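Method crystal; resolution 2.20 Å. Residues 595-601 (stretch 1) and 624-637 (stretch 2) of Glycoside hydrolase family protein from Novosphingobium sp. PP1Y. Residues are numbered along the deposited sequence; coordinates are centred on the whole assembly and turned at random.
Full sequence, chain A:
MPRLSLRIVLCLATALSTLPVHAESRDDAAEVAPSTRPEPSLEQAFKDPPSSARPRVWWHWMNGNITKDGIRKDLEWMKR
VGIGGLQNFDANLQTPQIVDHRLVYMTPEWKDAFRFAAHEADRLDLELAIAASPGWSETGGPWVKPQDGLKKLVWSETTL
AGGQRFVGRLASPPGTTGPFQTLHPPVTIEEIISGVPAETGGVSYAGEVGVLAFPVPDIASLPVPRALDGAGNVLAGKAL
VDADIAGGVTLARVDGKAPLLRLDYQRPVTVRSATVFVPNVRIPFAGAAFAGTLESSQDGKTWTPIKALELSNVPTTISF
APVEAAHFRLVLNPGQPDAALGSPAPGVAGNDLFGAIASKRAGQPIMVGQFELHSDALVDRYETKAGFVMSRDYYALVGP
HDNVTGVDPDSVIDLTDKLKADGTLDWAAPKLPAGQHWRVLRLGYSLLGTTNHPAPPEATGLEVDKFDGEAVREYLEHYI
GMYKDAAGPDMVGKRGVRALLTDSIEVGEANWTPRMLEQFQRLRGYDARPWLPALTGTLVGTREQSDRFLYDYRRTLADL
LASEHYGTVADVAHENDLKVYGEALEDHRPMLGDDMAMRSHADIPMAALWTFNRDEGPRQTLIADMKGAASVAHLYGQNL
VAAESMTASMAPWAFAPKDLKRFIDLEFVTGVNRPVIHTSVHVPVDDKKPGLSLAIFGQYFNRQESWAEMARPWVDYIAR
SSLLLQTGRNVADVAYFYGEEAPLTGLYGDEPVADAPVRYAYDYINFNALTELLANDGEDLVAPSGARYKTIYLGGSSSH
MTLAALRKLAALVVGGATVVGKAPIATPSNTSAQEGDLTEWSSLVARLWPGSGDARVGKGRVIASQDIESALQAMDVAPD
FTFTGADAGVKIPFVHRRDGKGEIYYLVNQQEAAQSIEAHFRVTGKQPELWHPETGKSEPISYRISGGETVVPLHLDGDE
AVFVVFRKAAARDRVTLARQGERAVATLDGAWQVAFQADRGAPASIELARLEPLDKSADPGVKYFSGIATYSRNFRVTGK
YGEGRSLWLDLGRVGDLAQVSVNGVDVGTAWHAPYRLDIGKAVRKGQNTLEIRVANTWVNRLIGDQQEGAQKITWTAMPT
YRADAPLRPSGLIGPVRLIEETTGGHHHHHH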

# COMPACT_ATOMS: atom_id res chain seq x y z
N ASP A 595 -7.01 -6.44 -1.21
CA ASP A 595 -5.61 -6.23 -1.59
C ASP A 595 -4.75 -7.49 -1.54
O ASP A 595 -3.59 -7.43 -1.95
N MSE A 596 -5.28 -8.62 -1.09
CA MSE A 596 -4.60 -9.90 -1.36
C MSE A 596 -5.01 -10.42 -2.73
O MSE A 596 -4.17 -10.84 -3.52
N ALA A 597 -6.31 -10.40 -3.01
CA ALA A 597 -6.78 -10.93 -4.28
C ALA A 597 -6.18 -10.14 -5.43
O ALA A 597 -5.76 -10.71 -6.44
N MSE A 598 -6.08 -8.83 -5.27
CA MSE A 598 -5.55 -7.95 -6.31
C MSE A 598 -4.10 -8.29 -6.67
O MSE A 598 -3.65 -7.98 -7.76
N ARG A 599 -3.39 -8.96 -5.76
CA ARG A 599 -1.99 -9.28 -6.00
C ARG A 599 -1.74 -10.77 -6.20
O ARG A 599 -0.61 -11.16 -6.49
N SER A 600 -2.78 -11.59 -6.12
CA SER A 600 -2.62 -13.04 -6.11
C SER A 600 -2.16 -13.60 -7.45
O SER A 600 -1.62 -14.71 -7.51
N HIS A 601 -2.40 -12.87 -8.53
CA HIS A 601 -2.01 -13.27 -9.88
C HIS A 601 -0.64 -12.76 -10.28
O HIS A 601 -0.09 -13.22 -11.29
N ALA A 624 0.21 -2.77 7.02
CA ALA A 624 -0.82 -3.66 6.48
C ALA A 624 -0.56 -3.97 5.00
O ALA A 624 -0.70 -5.12 4.58
N ASP A 625 -0.17 -2.95 4.23
CA ASP A 625 0.11 -3.14 2.81
C ASP A 625 1.18 -4.21 2.60
O ASP A 625 1.03 -5.12 1.77
N MSE A 626 2.28 -4.12 3.36
CA MSE A 626 3.38 -5.06 3.24
C MSE A 626 3.01 -6.44 3.78
O MSE A 626 3.44 -7.47 3.25
N LYS A 627 2.27 -6.46 4.88
CA LYS A 627 1.90 -7.75 5.46
C LYS A 627 0.94 -8.48 4.53
O LYS A 627 1.06 -9.70 4.34
N GLY A 628 0.03 -7.74 3.90
CA GLY A 628 -0.82 -8.35 2.89
C GLY A 628 -0.02 -8.89 1.73
O GLY A 628 -0.24 -10.01 1.28
N ALA A 629 0.93 -8.10 1.23
CA ALA A 629 1.71 -8.57 0.09
C ALA A 629 2.55 -9.79 0.48
O ALA A 629 2.68 -10.73 -0.31
N ALA A 630 3.13 -9.78 1.69
CA ALA A 630 3.91 -10.94 2.11
C ALA A 630 3.02 -12.17 2.23
O ALA A 630 3.40 -13.27 1.82
N SER A 631 1.81 -11.99 2.78
CA SER A 631 0.89 -13.12 2.90
C SER A 631 0.56 -13.71 1.54
O SER A 631 0.50 -14.94 1.38
N VAL A 632 0.35 -12.86 0.53
CA VAL A 632 0.08 -13.36 -0.82
C VAL A 632 1.21 -14.27 -1.28
O VAL A 632 1.00 -15.42 -1.68
N ALA A 633 2.45 -13.76 -1.19
CA ALA A 633 3.59 -14.52 -1.68
C ALA A 633 3.76 -15.84 -0.93
O ALA A 633 4.22 -16.82 -1.51
N HIS A 634 3.43 -15.87 0.36
CA HIS A 634 3.54 -17.11 1.12
C HIS A 634 2.46 -18.10 0.69
O HIS A 634 2.74 -19.28 0.45
N LEU A 635 1.22 -17.63 0.58
CA LEU A 635 0.11 -18.51 0.27
C LEU A 635 0.11 -18.94 -1.19
O LEU A 635 -0.03 -20.14 -1.47
N TYR A 636 0.31 -18.01 -2.13
CA TYR A 636 0.19 -18.37 -3.54
C TYR A 636 1.52 -18.79 -4.16
O TYR A 636 1.54 -19.13 -5.35
N GLY A 637 2.60 -18.81 -3.39
CA GLY A 637 3.84 -19.41 -3.83
C GLY A 637 4.75 -18.55 -4.67
O GLY A 637 5.73 -19.06 -5.22

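The strongest link between the two stretches is a salt bridge from Arg599 to Asp625, with Arg599 NH1 2.8 Å from Asp625 OD1 and an N-H...O angle of 136°. The carboxylate oxygen lies at the edge of the guanidinium, near its plane, where the N-H bonds point. Arg599 has its CA-to-CB bond directed toward the helix, and its chain runs m, t, m through chi1 to chi3; Asp625 starts sideways but, with chi1 t, brings its carboxylate nearer to stretch 1. Two weak hydrogen bonds add to the pairing: NH1 and NH2 of Arg599 approach the backbone atom Asp625 O at 3.2 and 3.3 Å, with angles of only 130° and 128°.

The guanidinium is also held from its own stretch. Arg599 NE donates to Asp595 O at 2.8 Å and 141°, and Arg599 NH2 makes a weak bond to the same Asp595 O at 3.1 Å. Carbonyls from both stretches therefore converge on one cationic group.

Two waters extend this polar end. Water 1 bridges the carboxylates, donating to Asp595 OD2 at 3.2 Å and to Asp625 OD1 at 2.8 Å, so the two carboxylates share a donor rather than touching: Asp595 OD2 and Asp625 OD1 are 5.2 Å apart. Water 2 accepts a weak bond from Arg599 NH2 at 2.5 Å and donates to Ala624 O at 2.9 Å. Asp595, chi1 p, has its CA-to-CB bond toward the helix but makes no direct contact with it; its link to Asp625 runs through water 1.

Small residues line the helix beside the arginine. Ala629 CB sits over one face of the guanidinium, 3.4 Å from Arg599 NH1. Arg599 NH2 lies 3.7 Å from Gly628 C; an ideal CB on Gly628 would fall 3.0 Å from Arg599 NH2, a clash, so the missing side chain leaves room for the guanidinium.

Farther along, the packing becomes largely apolar around Val632; Met596 CA and Val632 CA are 5.8 Å apart. Val632 points toward stretch 1 with chi1 t. Its CG2 lies 3.4 Å from Met596 O and 3.7 Å from Met596 CB, while its CG1 is 3.6 Å from Arg599 O and 3.8 Å from Ser600 CA. Selenomethionine Met596 leaves its backbone sideways, but its m, t, p rotamer carries the end closer to the helix: Met596 CE reaches Ser631 CB and Leu635 CD1, both at 3.8 Å. Ser631, chi1 m, turns its hydroxyl back to its own helix, donating from Ser631 OG to Lys627 O at 2.7 Å.

At the far end, Tyr636, chi1 m, points toward stretch 1 and presents a ring face to Ser600. Ser600 CB stands 3.9 Å from the centroid of the Tyr636 ring, 6° off the normal, a well-centred CH-pi contact. With chi1 p, Ser600 OG instead donates to Ala597 O at 2.8 Å. Together the two stretches bury 489 Å², summed over both sides.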

# COMPACT_ATOMS: atom_id res chain seq x y z
CB ASP A 595 -4.97 -5.10 -0.75
CG ASP A 595 -5.24 -5.19 0.74
OD1 ASP A 595 -5.97 -6.11 1.19
OD2 ASP A 595 -4.73 -4.31 1.47
CB MSE A 596 -4.89 -10.95 -0.28
CG MSE A 596 -4.16 -10.61 1.02
SE MSE A 596 -4.28 -12.09 2.31
CE MSE A 596 -3.36 -13.45 1.34
CB ALA A 597 -8.31 -10.88 -4.32
CB MSE A 598 -5.66 -6.50 -5.86
CG MSE A 598 -7.08 -5.97 -5.85
SE MSE A 598 -7.20 -4.43 -4.68
CE MSE A 598 -6.26 -3.18 -5.89
CB ARG A 599 -1.12 -8.75 -4.85
CG ARG A 599 -1.01 -7.23 -4.81
CD ARG A 599 -0.14 -6.68 -3.63
NE ARG A 599 -0.89 -6.71 -2.39
CZ ARG A 599 -0.65 -5.94 -1.34
NH1 ARG A 599 0.35 -5.06 -1.36
NH2 ARG A 599 -1.41 -6.04 -0.26
CB SER A 600 -3.96 -13.68 -5.71
OG SER A 600 -4.95 -13.35 -6.66
CB HIS A 601 -3.04 -12.77 -10.90
CG HIS A 601 -4.45 -13.09 -10.54
ND1 HIS A 601 -4.96 -14.37 -10.57
CD2 HIS A 601 -5.48 -12.29 -10.16
CE1 HIS A 601 -6.23 -14.35 -10.22
NE2 HIS A 601 -6.57 -13.10 -9.96
CB ALA A 624 -2.21 -3.04 6.66
CB ASP A 625 0.54 -1.81 2.19
CG ASP A 625 0.70 -1.87 0.68
OD1 ASP A 625 -0.01 -2.67 0.03
OD2 ASP A 625 1.57 -1.13 0.15
CB MSE A 626 4.62 -4.55 3.99
CG MSE A 626 5.38 -3.42 3.31
SE MSE A 626 6.97 -2.94 4.42
CE MSE A 626 6.07 -2.07 5.91
CB LYS A 627 1.28 -7.54 6.85
CG LYS A 627 1.17 -8.83 7.69
CD LYS A 627 2.53 -9.45 7.99
CE LYS A 627 2.39 -10.71 8.90
NZ LYS A 627 3.72 -11.35 9.12
CB ALA A 629 2.61 -7.45 -0.44
CB ALA A 630 4.62 -10.66 3.44
CB SER A 631 -0.38 -12.68 3.62
OG SER A 631 -0.07 -12.08 4.87
CB VAL A 632 -0.15 -12.20 -1.81
CG1 VAL A 632 -0.20 -12.75 -3.25
CG2 VAL A 632 -1.45 -11.48 -1.50
CB ALA A 633 4.86 -13.68 -1.57
CB HIS A 634 3.44 -16.84 2.63
CG HIS A 634 4.46 -15.87 3.15
ND1 HIS A 634 4.31 -15.24 4.37
CD2 HIS A 634 5.63 -15.42 2.63
CE1 HIS A 634 5.34 -14.44 4.58
NE2 HIS A 634 6.16 -14.54 3.55
CB LEU A 635 -1.20 -17.83 0.65
CG LEU A 635 -1.36 -17.91 2.16
CD1 LEU A 635 -2.04 -16.70 2.68
CD2 LEU A 635 -2.16 -19.17 2.53
CB TYR A 636 -0.45 -17.22 -4.33
CG TYR A 636 -1.90 -17.04 -3.94
CD1 TYR A 636 -2.24 -16.28 -2.82
CD2 TYR A 636 -2.93 -17.65 -4.67
CE1 TYR A 636 -3.56 -16.14 -2.45
CE2 TYR A 636 -4.27 -17.52 -4.29
CZ TYR A 636 -4.58 -16.76 -3.18
OH TYR A 636 -5.88 -16.60 -2.78
O HOH W 1 -2.79 -2.69 -0.42
O HOH W 2 -2.19 -5.36 2.07